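Cyclopropane mycolic acid synthase 1 (Mycobacterium tuberculosis, PDB 1KPH) converts a double bond at the distal position of an alpha mycolic acid into a cyclopropane ring, using a methylene group from S-adenosyl-L-methionine. Local coordinates at residues 14-19 against 31-36; 196-201 against 259-264. All blocks are in the same frame, centred on the assembly; numbering follows the deposited sequence.

Contact 1: 14-19 against 31-36. With 10A (didecyl-dimethyl-ammonium), chain G; SAH (S-adenosyl-L-homocysteine), chain F; CO3 (carbonate ion), chain E.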
loop_
_atom_site.group_PDB
_atom_site.type_symbol
_atom_site.label_atom_id
_atom_site.label_comp_id
_atom_site.label_asym_id
_atom_site.label_seq_id
_atom_site.Cartn_x
_atom_site.Cartn_y
_atom_site.Cartn_z
ATOM N N ALA A 14 -14.817 1.120 3.791
ATOM C CA ALA A 14 -15.422 -0.133 4.231
ATOM C C ALA A 14 -14.391 -1.011 4.933
ATOM O O ALA A 14 -14.708 -1.718 5.893
ATOM C CB ALA A 14 -16.017 -0.875 3.037
ATOM N N HIS A 15 -13.149 -0.950 4.462
ATOM C CA HIS A 15 -12.083 -1.756 5.040
ATOM C C HIS A 15 -11.279 -1.074 6.148
ATOM O O HIS A 15 -11.229 -1.567 7.273
ATOM C CB HIS A 15 -11.117 -2.209 3.943
ATOM C CG HIS A 15 -10.068 -3.167 4.423
ATOM N ND1 HIS A 15 -10.270 -4.529 4.473
ATOM C CD2 HIS A 15 -8.827 -2.953 4.923
ATOM C CE1 HIS A 15 -9.201 -5.113 4.983
ATOM N NE2 HIS A 15 -8.311 -4.179 5.266
ATOM N N TYR A 16 -10.665 0.063 5.834
ATOM C CA TYR A 16 -9.811 0.765 6.796
ATOM C C TYR A 16 -10.465 1.520 7.947
ATOM O O TYR A 16 -9.795 1.829 8.936
ATOM C CB TYR A 16 -8.854 1.699 6.052
ATOM C CG TYR A 16 -8.096 1.000 4.944
ATOM C CD1 TYR A 16 -8.590 0.985 3.641
ATOM C CD2 TYR A 16 -6.907 0.317 5.205
ATOM C CE1 TYR A 16 -7.921 0.306 2.622
ATOM C CE2 TYR A 16 -6.232 -0.364 4.192
ATOM C CZ TYR A 16 -6.745 -0.367 2.904
ATOM O OH TYR A 16 -6.086 -1.039 1.895
ATOM N N ASP A 17 -11.751 1.831 7.841
ATOM C CA ASP A 17 -12.401 2.529 8.942
ATOM C C ASP A 17 -13.117 1.559 9.864
ATOM O O ASP A 17 -13.964 1.954 10.664
ATOM C CB ASP A 17 -13.372 3.594 8.432
ATOM C CG ASP A 17 -12.661 4.849 7.978
ATOM O OD1 ASP A 17 -11.588 5.155 8.546
ATOM O OD2 ASP A 17 -13.174 5.538 7.071
ATOM N N LEU A 18 -12.753 0.285 9.759
ATOM C CA LEU A 18 -13.342 -0.752 10.597
ATOM C C LEU A 18 -13.109 -0.426 12.066
ATOM O O LEU A 18 -14.045 -0.432 12.864
ATOM C CB LEU A 18 -12.718 -2.110 10.267
ATOM C CG LEU A 18 -13.204 -3.333 11.049
ATOM C CD1 LEU A 18 -14.671 -3.581 10.755
ATOM C CD2 LEU A 18 -12.380 -4.549 10.659
ATOM N N SER A 19 -11.856 -0.137 12.411
ATOM C CA SER A 19 -11.463 0.195 13.781
ATOM C C SER A 19 -9.951 0.097 13.956
ATOM O O SER A 19 -9.389 -0.993 13.885
ATOM C CB SER A 19 -12.125 -0.758 14.779
ATOM O OG SER A 19 -11.483 -0.698 16.041
ATOM N N GLN A 31 2.079 0.609 12.285
ATOM C CA GLN A 31 0.802 0.424 11.600
ATOM C C GLN A 31 0.988 0.391 10.091
ATOM O O GLN A 31 0.118 0.832 9.339
ATOM C CB GLN A 31 -0.185 1.538 11.968
ATOM C CG GLN A 31 -0.411 1.699 13.460
ATOM C CD GLN A 31 -0.703 0.382 14.150
ATOM O OE1 GLN A 31 -0.018 0.002 15.099
ATOM N NE2 GLN A 31 -1.724 -0.321 13.678
ATOM N N THR A 32 2.135 -0.113 9.646
ATOM C CA THR A 32 2.393 -0.217 8.214
ATOM C C THR A 32 1.539 -1.383 7.714
ATOM O O THR A 32 1.574 -2.485 8.270
ATOM C CB THR A 32 3.887 -0.478 7.926
ATOM O OG1 THR A 32 4.659 0.646 8.373
ATOM C CG2 THR A 32 4.120 -0.672 6.431
ATOM N N TYR A 33 0.774 -1.136 6.659
ATOM C CA TYR A 33 -0.132 -2.145 6.121
ATOM C C TYR A 33 0.215 -2.436 4.662
ATOM O O TYR A 33 -0.537 -2.102 3.748
ATOM C CB TYR A 33 -1.565 -1.613 6.265
ATOM C CG TYR A 33 -2.690 -2.626 6.175
ATOM C CD1 TYR A 33 -2.441 -3.998 6.175
ATOM C CD2 TYR A 33 -4.016 -2.199 6.105
ATOM C CE1 TYR A 33 -3.492 -4.923 6.109
ATOM C CE2 TYR A 33 -5.070 -3.113 6.039
ATOM C CZ TYR A 33 -4.800 -4.471 6.041
ATOM O OH TYR A 33 -5.842 -5.374 5.971
ATOM N N SER A 34 1.370 -3.062 4.466
ATOM C CA SER A 34 1.877 -3.413 3.148
ATOM C C SER A 34 3.053 -4.372 3.330
ATOM O O SER A 34 3.516 -4.579 4.451
ATOM C CB SER A 34 2.321 -2.150 2.401
ATOM O OG SER A 34 3.164 -1.335 3.210
ATOM N N CYS A 35 3.532 -4.950 2.231
ATOM C CA CYS A 35 4.636 -5.905 2.273
ATOM C C CYS A 35 5.914 -5.375 2.914
ATOM O O CYS A 35 6.455 -4.351 2.494
ATOM C CB CYS A 35 4.962 -6.391 0.858
ATOM S SG CYS A 35 6.183 -7.731 0.799
ATOM N N ALA A 36 6.399 -6.091 3.926
ATOM C CA ALA A 36 7.631 -5.703 4.606
ATOM C C ALA A 36 8.834 -6.209 3.799
ATOM O O ALA A 36 8.677 -7.011 2.877
ATOM C CB ALA A 36 7.658 -6.283 6.025
HETATM C C1 10A G . -8.296 -9.691 -7.788
HETATM C C2 10A G . -8.867 -8.582 -6.896
HETATM C C3 10A G . -7.756 -7.982 -6.027
HETATM C C4 10A G . -8.191 -6.867 -5.065
HETATM C C5 10A G . -6.939 -6.419 -4.296
HETATM C C6 10A G . -7.166 -5.345 -3.221
HETATM C C7 10A G . -5.784 -5.124 -2.587
HETATM C C8 10A G . -5.770 -4.203 -1.364
HETATM C C9 10A G . -4.324 -4.155 -0.823
HETATM C C10 10A G . -4.284 -3.425 0.519
HETATM N N1 10A G . -3.034 -3.410 1.413
HETATM C C11 10A G . -3.433 -2.679 2.679
HETATM C C12 10A G . -1.917 -2.613 0.787
HETATM C C13 10A G . -2.424 -4.775 1.770
HETATM C C14 10A G . -3.244 -5.914 2.454
HETATM C C15 10A G . -2.618 -7.329 2.426
HETATM C C16 10A G . -2.372 -8.017 1.063
HETATM C C17 10A G . -3.666 -8.340 0.290
HETATM C C18 10A G . -3.406 -9.050 -1.045
HETATM C C19 10A G . -4.732 -9.352 -1.756
HETATM C C20 10A G . -4.449 -10.109 -3.063
HETATM C C21 10A G . -5.744 -10.472 -3.794
HETATM C C22 10A G . -5.386 -11.242 -5.065
HETATM N N SAH F . 0.657 3.197 2.224
HETATM C CA SAH F . 0.256 2.755 3.559
HETATM C CB SAH F . -1.210 2.272 3.579
HETATM C CG SAH F . -1.672 1.266 2.501
HETATM C C SAH F . 1.172 1.628 4.068
HETATM O OXT SAH F . 1.071 1.271 5.255
HETATM C "C5'" SAH F . -4.163 1.649 1.254
HETATM C "C4'" SAH F . -4.179 3.156 1.466
HETATM O "O4'" SAH F . -4.380 3.902 0.234
HETATM C "C3'" SAH F . -5.272 3.613 2.430
HETATM O "O3'" SAH F . -4.714 4.593 3.345
HETATM C "C2'" SAH F . -6.320 4.209 1.522
HETATM O "O2'" SAH F . -7.142 5.166 2.194
HETATM C "C1'" SAH F . -5.495 4.806 0.432
HETATM N N9 SAH F . -6.234 5.019 -0.816
HETATM C C8 SAH F . -7.010 4.175 -1.550
HETATM N N7 SAH F . -7.540 4.653 -2.632
HETATM C C5 SAH F . -7.067 5.965 -2.626
HETATM C C6 SAH F . -7.246 7.173 -3.574
HETATM N N6 SAH F . -7.984 7.122 -4.695
HETATM N N1 SAH F . -6.603 8.335 -3.220
HETATM C C2 SAH F . -5.857 8.372 -2.083
HETATM N N3 SAH F . -5.627 7.386 -1.181
HETATM C C4 SAH F . -6.268 6.202 -1.520
HETATM C C CO3 E . 1.383 -3.968 -0.880
HETATM O O1 CO3 E . 2.758 -4.269 -0.363
HETATM O O2 CO3 E . 0.297 -4.524 -0.289
HETATM O O3 CO3 E . 1.226 -3.136 -1.951
#
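H15 and Y33 reach toward each other from opposite directions and meet at their edges through a hydrogen bond, NE2 of H15 lying 2.8 Å from OH of Y33; the bond is somewhat bent, at 153°. The two rings meet rim to rim with planes only 21° apart, so the bond runs at the edge of both. Y33 gets there because its CG stands anti to the backbone N (chi1 -162°). Its hydroxyl has a second hydrogen-bonding partner in Y265.

The apolar part rests on Y16. Its CE2 touches CD2 of Y33 at 3.5 Å, with the two ring planes steeply inclined, and H15 CD2 sits over one face of the Y16 ring while C3' of S-adenosylhomocysteine lies over the opposite face. The hydroxyl of Y16 is hydrogen-bonded to H141.

Ligand contacts come from the same residues. C11 of the didecyl-dimethyl-ammonium lies 3.4 Å above the centre of the Y33 ring and at the edge of Y16, so a methyl of the ammonium head packs on the tyrosine face. Backbone N of Y33 donates to OXT of S-adenosylhomocysteine (2.8 Å), and N of C35 donates to O1 of the carbonate (2.8 Å). Together H15, Y16 and Y33 form an aromatic cluster where the cofactor pocket of this S-adenosylmethionine-dependent methyltransferase meets the pocket occupied by the ammonium, consistent with the site for the lipid substrate.

Contact 2: 196-201 against 259-264. With 10A (didecyl-dimethyl-ammonium), chain G.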
loop_
_atom_site.group_PDB
_atom_site.type_symbol
_atom_site.label_atom_id
_atom_site.label_comp_id
_atom_site.label_asym_id
_atom_site.label_seq_id
_atom_site.Cartn_x
_atom_site.Cartn_y
_atom_site.Cartn_z
ATOM N N VAL A 196 -12.536 -9.394 -2.942
ATOM C CA VAL A 196 -13.232 -8.222 -3.461
ATOM C C VAL A 196 -14.603 -8.014 -2.836
ATOM O O VAL A 196 -15.055 -6.881 -2.679
ATOM C CB VAL A 196 -13.434 -8.316 -4.987
ATOM C CG1 VAL A 196 -14.246 -7.116 -5.484
ATOM C CG2 VAL A 196 -12.092 -8.370 -5.683
ATOM N N THR A 197 -15.264 -9.107 -2.481
ATOM C CA THR A 197 -16.596 -9.015 -1.905
ATOM C C THR A 197 -16.644 -8.768 -0.399
ATOM O O THR A 197 -17.447 -7.965 0.069
ATOM C CB THR A 197 -17.419 -10.287 -2.228
ATOM O OG1 THR A 197 -16.765 -11.436 -1.677
ATOM C CG2 THR A 197 -17.547 -10.471 -3.732
ATOM N N GLU A 198 -15.779 -9.433 0.358
ATOM C CA GLU A 198 -15.791 -9.280 1.810
ATOM C C GLU A 198 -14.620 -8.549 2.467
ATOM O O GLU A 198 -14.699 -8.208 3.649
ATOM C CB GLU A 198 -15.939 -10.658 2.467
ATOM C CG GLU A 198 -17.260 -11.339 2.169
ATOM C CD GLU A 198 -17.334 -12.744 2.725
ATOM O OE1 GLU A 198 -17.112 -12.919 3.943
ATOM O OE2 GLU A 198 -17.618 -13.676 1.939
ATOM N N ILE A 199 -13.543 -8.306 1.728
ATOM C CA ILE A 199 -12.382 -7.629 2.311
ATOM C C ILE A 199 -12.106 -6.264 1.682
ATOM O O ILE A 199 -12.087 -5.243 2.373
ATOM C CB ILE A 199 -11.103 -8.494 2.177
ATOM C CG1 ILE A 199 -11.373 -9.917 2.677
ATOM C CG2 ILE A 199 -9.963 -7.869 2.980
ATOM C CD1 ILE A 199 -11.781 -10.004 4.127
ATOM N N PHE A 200 -11.886 -6.245 0.372
ATOM C CA PHE A 200 -11.607 -4.995 -0.312
ATOM C C PHE A 200 -12.605 -4.685 -1.420
ATOM O O PHE A 200 -12.340 -4.939 -2.597
ATOM C CB PHE A 200 -10.192 -5.012 -0.892
ATOM C CG PHE A 200 -9.115 -5.179 0.143
ATOM C CD1 PHE A 200 -8.381 -6.359 0.218
ATOM C CD2 PHE A 200 -8.834 -4.157 1.043
ATOM C CE1 PHE A 200 -7.381 -6.518 1.175
ATOM C CE2 PHE A 200 -7.837 -4.308 2.004
ATOM C CZ PHE A 200 -7.109 -5.492 2.069
ATOM N N PRO A 201 -13.773 -4.137 -1.053
ATOM C CA PRO A 201 -14.786 -3.798 -2.054
ATOM C C PRO A 201 -14.179 -2.842 -3.078
ATOM O O PRO A 201 -13.557 -1.844 -2.709
ATOM C CB PRO A 201 -15.877 -3.122 -1.224
ATOM C CG PRO A 201 -15.758 -3.807 0.099
ATOM C CD PRO A 201 -14.269 -3.865 0.306
ATOM N N TYR A 259 -13.476 -11.594 12.794
ATOM C CA TYR A 259 -12.217 -12.280 13.065
ATOM C C TYR A 259 -11.983 -13.394 12.041
ATOM O O TYR A 259 -10.944 -13.435 11.377
ATOM C CB TYR A 259 -12.233 -12.882 14.474
ATOM C CG TYR A 259 -11.103 -13.853 14.724
ATOM C CD1 TYR A 259 -9.801 -13.403 14.951
ATOM C CD2 TYR A 259 -11.327 -15.229 14.686
ATOM C CE1 TYR A 259 -8.752 -14.303 15.129
ATOM C CE2 TYR A 259 -10.294 -16.131 14.861
ATOM C CZ TYR A 259 -9.007 -15.665 15.080
ATOM O OH TYR A 259 -7.983 -16.567 15.232
ATOM N N GLU A 260 -12.959 -14.294 11.928
ATOM C CA GLU A 260 -12.885 -15.416 10.993
ATOM C C GLU A 260 -12.609 -14.946 9.573
ATOM O O GLU A 260 -11.816 -15.544 8.850
ATOM C CB GLU A 260 -14.197 -16.209 11.003
ATOM C CG GLU A 260 -14.490 -16.931 12.307
ATOM C CD GLU A 260 -13.391 -17.900 12.690
ATOM O OE1 GLU A 260 -13.021 -18.749 11.850
ATOM O OE2 GLU A 260 -12.901 -17.813 13.834
ATOM N N ARG A 261 -13.280 -13.875 9.177
ATOM C CA ARG A 261 -13.111 -13.328 7.843
ATOM C C ARG A 261 -11.678 -12.843 7.633
ATOM O O ARG A 261 -11.060 -13.137 6.612
ATOM C CB ARG A 261 -14.097 -12.180 7.627
ATOM C CG ARG A 261 -14.125 -11.629 6.212
ATOM C CD ARG A 261 -15.348 -10.754 6.012
ATOM N NE ARG A 261 -15.380 -9.653 6.968
ATOM C CZ ARG A 261 -16.419 -8.843 7.143
ATOM N NH1 ARG A 261 -17.522 -9.009 6.427
ATOM N NH2 ARG A 261 -16.353 -7.862 8.033
ATOM N N TYR A 262 -11.145 -12.106 8.601
ATOM C CA TYR A 262 -9.784 -11.606 8.468
ATOM C C TYR A 262 -8.715 -12.688 8.519
ATOM O O TYR A 262 -7.690 -12.575 7.850
ATOM C CB TYR A 262 -9.502 -10.517 9.507
ATOM C CG TYR A 262 -9.889 -9.149 8.996
ATOM C CD1 TYR A 262 -11.229 -8.802 8.832
ATOM C CD2 TYR A 262 -8.916 -8.234 8.591
ATOM C CE1 TYR A 262 -11.593 -7.584 8.275
ATOM C CE2 TYR A 262 -9.271 -7.008 8.029
ATOM C CZ TYR A 262 -10.614 -6.694 7.875
ATOM O OH TYR A 262 -10.983 -5.494 7.321
ATOM N N MET A 263 -8.938 -13.739 9.301
ATOM C CA MET A 263 -7.955 -14.816 9.354
ATOM C C MET A 263 -7.945 -15.508 7.991
ATOM O O MET A 263 -6.888 -15.811 7.440
ATOM C CB MET A 263 -8.309 -15.829 10.446
ATOM C CG MET A 263 -7.988 -15.376 11.863
ATOM S SD MET A 263 -6.218 -15.057 12.113
ATOM C CE MET A 263 -5.541 -16.733 11.997
ATOM N N LYS A 264 -9.135 -15.749 7.451
ATOM C CA LYS A 264 -9.269 -16.398 6.153
ATOM C C LYS A 264 -8.554 -15.573 5.088
ATOM O O LYS A 264 -7.885 -16.116 4.209
ATOM C CB LYS A 264 -10.751 -16.553 5.791
ATOM C CG LYS A 264 -11.013 -17.112 4.394
ATOM C CD LYS A 264 -12.514 -17.236 4.129
ATOM C CE LYS A 264 -12.802 -17.704 2.711
ATOM N NZ LYS A 264 -14.267 -17.814 2.466
HETATM C C1 10A G . -8.296 -9.691 -7.788
HETATM C C2 10A G . -8.867 -8.582 -6.896
HETATM C C3 10A G . -7.756 -7.982 -6.027
HETATM C C4 10A G . -8.191 -6.867 -5.065
HETATM C C5 10A G . -6.939 -6.419 -4.296
HETATM C C6 10A G . -7.166 -5.345 -3.221
HETATM C C7 10A G . -5.784 -5.124 -2.587
HETATM C C8 10A G . -5.770 -4.203 -1.364
HETATM C C9 10A G . -4.324 -4.155 -0.823
HETATM C C10 10A G . -4.284 -3.425 0.519
HETATM N N1 10A G . -3.034 -3.410 1.413
HETATM C C11 10A G . -3.433 -2.679 2.679
HETATM C C12 10A G . -1.917 -2.613 0.787
HETATM C C13 10A G . -2.424 -4.775 1.770
HETATM C C14 10A G . -3.244 -5.914 2.454
HETATM C C15 10A G . -2.618 -7.329 2.426
HETATM C C16 10A G . -2.372 -8.017 1.063
HETATM C C17 10A G . -3.666 -8.340 0.290
HETATM C C18 10A G . -3.406 -9.050 -1.045
HETATM C C19 10A G . -4.732 -9.352 -1.756
HETATM C C20 10A G . -4.449 -10.109 -3.063
HETATM C C21 10A G . -5.744 -10.472 -3.794
HETATM C C22 10A G . -5.386 -11.242 -5.065
#
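Residues 196-199 of helix 186-199, in a wider pi-type turn, come alongside helix 256-275, with CA atoms 7.7 Å apart at E198 and R261 and 7.8 Å apart at I199 and Y262. This is helix-to-helix packing in the helical part of the mixed alpha/beta methyltransferase fold that covers the pocket occupied by the didecyl-dimethyl-ammonium, probably the site for the lipid substrate.

R261 makes the largest contribution, through its aliphatic stem. Its CG meets CD1 of I199 at 3.5 Å, the two side chains running antiparallel past one another. One step further out, CD of R261 lies 3.5 Å from OE1 of E198. The carboxylate and guanidinium planes are 66° apart, and OE1 of E198 stays 4.7 Å from NH1 of R261, too far for a salt bridge, though the opposite charges may still attract weakly. A long, weak ion pair links the same NH1 to E257, and K264 makes a cation-pi contact with F194.

On the pocket side, the F200 ring lies between I199 CG2 on one face and C8 of the didecyl-dimethyl-ammonium, 3.6 Å above the centre of the other. V196 CG2 touches C2 of the same ligand.

The bend of R261 at its third torsion (chi3 58°) brings the guanidinium over the backbone carbonyl of E198, which faces the flat of the group; NE of R261, 3.7 Å from that O of E198, is buried with no polar partner.

Contacts 1 and 2 have centres about 12 Å apart and meet directly through H15. Its ND1 lies 2.9 Å from the carbonyl O of I199, a probable hydrogen bond, so the backbone at I199 helps set the imidazole that faces Y33. F200 extends the aromatic surface: its CE2 is 3.3 Å from NE2 of H15 and 3.7 Å from OH of Y16. Both contacts touch the didecyl-dimethyl-ammonium, 14-19 and 31-36 near its charged head, 196-201 along a decyl chain. Contact 1 also borders S-adenosylhomocysteine, whereas the I199 side chain is about 11 Å from it and about 7 Å from that of C269, the active-site residue assigned by similarity.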